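Local coordinates for motility hub protein FimV (Pseudomonas aeruginosa, PDB 4MBQ) that promotes type IV pilus assembly and twitching motility from the inner membrane and regulates cyclic AMP levels by activating the adenylate cyclase CyaB, at residues B[43-48]-B[55-60]. Residues are numbered along the deposited sequence; the frame is centred on the assembly and turned at random.
Sequences EVLAEG and EARELL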
loop_
_atom_site.group_PDB
_atom_site.type_symbol
_atom_site.label_atom_id
_atom_site.label_comp_id
_atom_site.label_asym_id
_atom_site.label_seq_id
_atom_site.Cartn_x
_atom_site.Cartn_y
_atom_site.Cartn_z
ATOM N N GLU B 43 -0.152 -3.038 15.392
ATOM C CA GLU B 43 -0.294 -1.611 15.645
ATOM C C GLU B 43 -1.764 -1.192 15.617
ATOM O O GLU B 43 -2.192 -0.351 16.406
ATOM C CB GLU B 43 0.524 -0.815 14.629
ATOM C CG GLU B 43 1.993 -1.217 14.600
ATOM C CD GLU B 43 2.809 -0.422 13.599
ATOM O OE1 GLU B 43 2.216 0.371 12.838
ATOM O OE2 GLU B 43 4.046 -0.592 13.577
ATOM N N VAL B 44 -2.536 -1.791 14.716
ATOM C CA VAL B 44 -3.970 -1.521 14.639
ATOM C C VAL B 44 -4.677 -1.919 15.940
ATOM O O VAL B 44 -5.540 -1.192 16.440
ATOM C CB VAL B 44 -4.617 -2.246 13.441
ATOM C CG1 VAL B 44 -6.123 -2.030 13.432
ATOM C CG2 VAL B 44 -3.999 -1.765 12.139
ATOM N N LEU B 45 -4.292 -3.067 16.491
ATOM C CA LEU B 45 -4.860 -3.556 17.746
ATOM C C LEU B 45 -4.671 -2.564 18.889
ATOM O O LEU B 45 -5.539 -2.421 19.750
ATOM C CB LEU B 45 -4.234 -4.897 18.132
ATOM C CG LEU B 45 -4.578 -6.111 17.269
ATOM C CD1 LEU B 45 -3.836 -7.337 17.775
ATOM C CD2 LEU B 45 -6.079 -6.356 17.263
ATOM N N ALA B 46 -3.531 -1.882 18.890
ATOM C CA ALA B 46 -3.209 -0.929 19.944
ATOM C C ALA B 46 -3.772 0.465 19.671
ATOM O O ALA B 46 -3.971 1.250 20.599
ATOM C CB ALA B 46 -1.699 -0.857 20.143
ATOM N N GLU B 47 -4.035 0.768 18.405
ATOM C CA GLU B 47 -4.384 2.132 18.010
ATOM C C GLU B 47 -5.839 2.322 17.598
ATOM O O GLU B 47 -6.393 3.412 17.746
ATOM C CB GLU B 47 -3.474 2.598 16.871
ATOM C CG GLU B 47 -2.004 2.678 17.243
ATOM C CD GLU B 47 -1.116 2.949 16.046
ATOM O OE1 GLU B 47 -1.652 3.068 14.924
ATOM O OE2 GLU B 47 0.116 3.042 16.229
ATOM N N GLY B 48 -6.453 1.267 17.073
ATOM C CA GLY B 48 -7.759 1.393 16.455
ATOM C C GLY B 48 -8.934 1.452 17.408
ATOM O O GLY B 48 -8.793 1.196 18.604
ATOM N N GLU B 55 -11.623 -5.922 13.095
ATOM C CA GLU B 55 -11.161 -6.271 11.758
ATOM C C GLU B 55 -9.740 -6.823 11.778
ATOM O O GLU B 55 -9.421 -7.768 11.051
ATOM C CB GLU B 55 -11.244 -5.060 10.822
ATOM C CG GLU B 55 -10.533 -5.237 9.480
ATOM C CD GLU B 55 -11.251 -6.185 8.524
ATOM O OE1 GLU B 55 -12.140 -6.945 8.963
ATOM O OE2 GLU B 55 -10.923 -6.164 7.319
ATOM N N ALA B 56 -8.891 -6.226 12.612
ATOM C CA ALA B 56 -7.513 -6.679 12.753
ATOM C C ALA B 56 -7.483 -8.112 13.258
ATOM O O ALA B 56 -6.732 -8.945 12.749
ATOM C CB ALA B 56 -6.745 -5.765 13.699
ATOM N N ARG B 57 -8.313 -8.392 14.259
ATOM C CA ARG B 57 -8.425 -9.734 14.813
ATOM C C ARG B 57 -8.898 -10.722 13.753
ATOM O O ARG B 57 -8.372 -11.829 13.648
ATOM C CB ARG B 57 -9.375 -9.743 16.013
ATOM C CG ARG B 57 -8.900 -8.880 17.174
ATOM C CD ARG B 57 -9.888 -8.888 18.328
ATOM N NE ARG B 57 -9.414 -8.077 19.446
ATOM C CZ ARG B 57 -10.085 -7.056 19.970
ATOM N NH1 ARG B 57 -11.273 -6.721 19.487
ATOM N NH2 ARG B 57 -9.569 -6.376 20.985
ATOM N N GLU B 58 -9.890 -10.310 12.969
ATOM C CA GLU B 58 -10.426 -11.149 11.901
ATOM C C GLU B 58 -9.344 -11.465 10.876
ATOM O O GLU B 58 -9.193 -12.611 10.453
ATOM C CB GLU B 58 -11.612 -10.463 11.218
ATOM N N LEU B 59 -8.589 -10.444 10.484
ATOM C CA LEU B 59 -7.508 -10.621 9.520
ATOM C C LEU B 59 -6.414 -11.539 10.060
ATOM O O LEU B 59 -5.903 -12.397 9.337
ATOM C CB LEU B 59 -6.916 -9.269 9.117
ATOM C CG LEU B 59 -7.803 -8.421 8.204
ATOM C CD1 LEU B 59 -7.148 -7.082 7.890
ATOM C CD2 LEU B 59 -8.120 -9.181 6.924
ATOM N N LEU B 60 -6.067 -11.361 11.332
ATOM C CA LEU B 60 -5.038 -12.179 11.967
ATOM C C LEU B 60 -5.434 -13.650 12.032
ATOM O O LEU B 60 -4.620 -14.537 11.771
ATOM C CB LEU B 60 -4.720 -11.660 13.373
ATOM C CG LEU B 60 -3.878 -10.386 13.438
ATOM C CD1 LEU B 60 -3.996 -9.734 14.806
ATOM C CD2 LEU B 60 -2.428 -10.704 13.113
#
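The methyl group of Ala56 sits between two neighbouring side chains of the facing helix, with Val44 CG1 3.8 Å from Ala56 CB and Leu45 CD2 3.7 Å from the same atom. Alanine suits this buried position because its single methyl points at segment 43-48 and lets longer side chains close over it; the CA atoms of Leu45 and Ala56 are 6.5 Å apart. Val44 turns CG1 anti to its backbone N (chi1 176°), which brings that branch to Ala56, while the residue also packs on Leu22 of helix 15-30. Its compact, branched shape thus serves two helices at once.

Leu45 starts at the flank of the interface and bends inward, and its two methyls divide the work. Leu45 CD2 rests on Ala56 and lies 3.8 Å from Arg57 CG. The arginine runs on extended to NE, and the side chains cross at a slant, with its guanidinium beside Leu45 CD2 although the residue is exposed overall. The other branch meets Leu60 tip to tip, Leu45 CD1 to Leu60 CD1 at 3.8 Å. Leu60 also touches Leu41, one turn before Leu45, and so extends the apolar seam along the helix pair.

Contact between the two segments is entirely apolar or aliphatic, but Leu45 O accepts a hydrogen bond from Gln53 NE2 nearby. The segment axes approach to 9.6 Å and run nearly antiparallel, at 157°. Helix 34-47 is thereby joined to helix 50-62 across a short turn, the antiparallel packing of successive helices typical of the tetratricopeptide repeat in this cytoplasmic part of FimV.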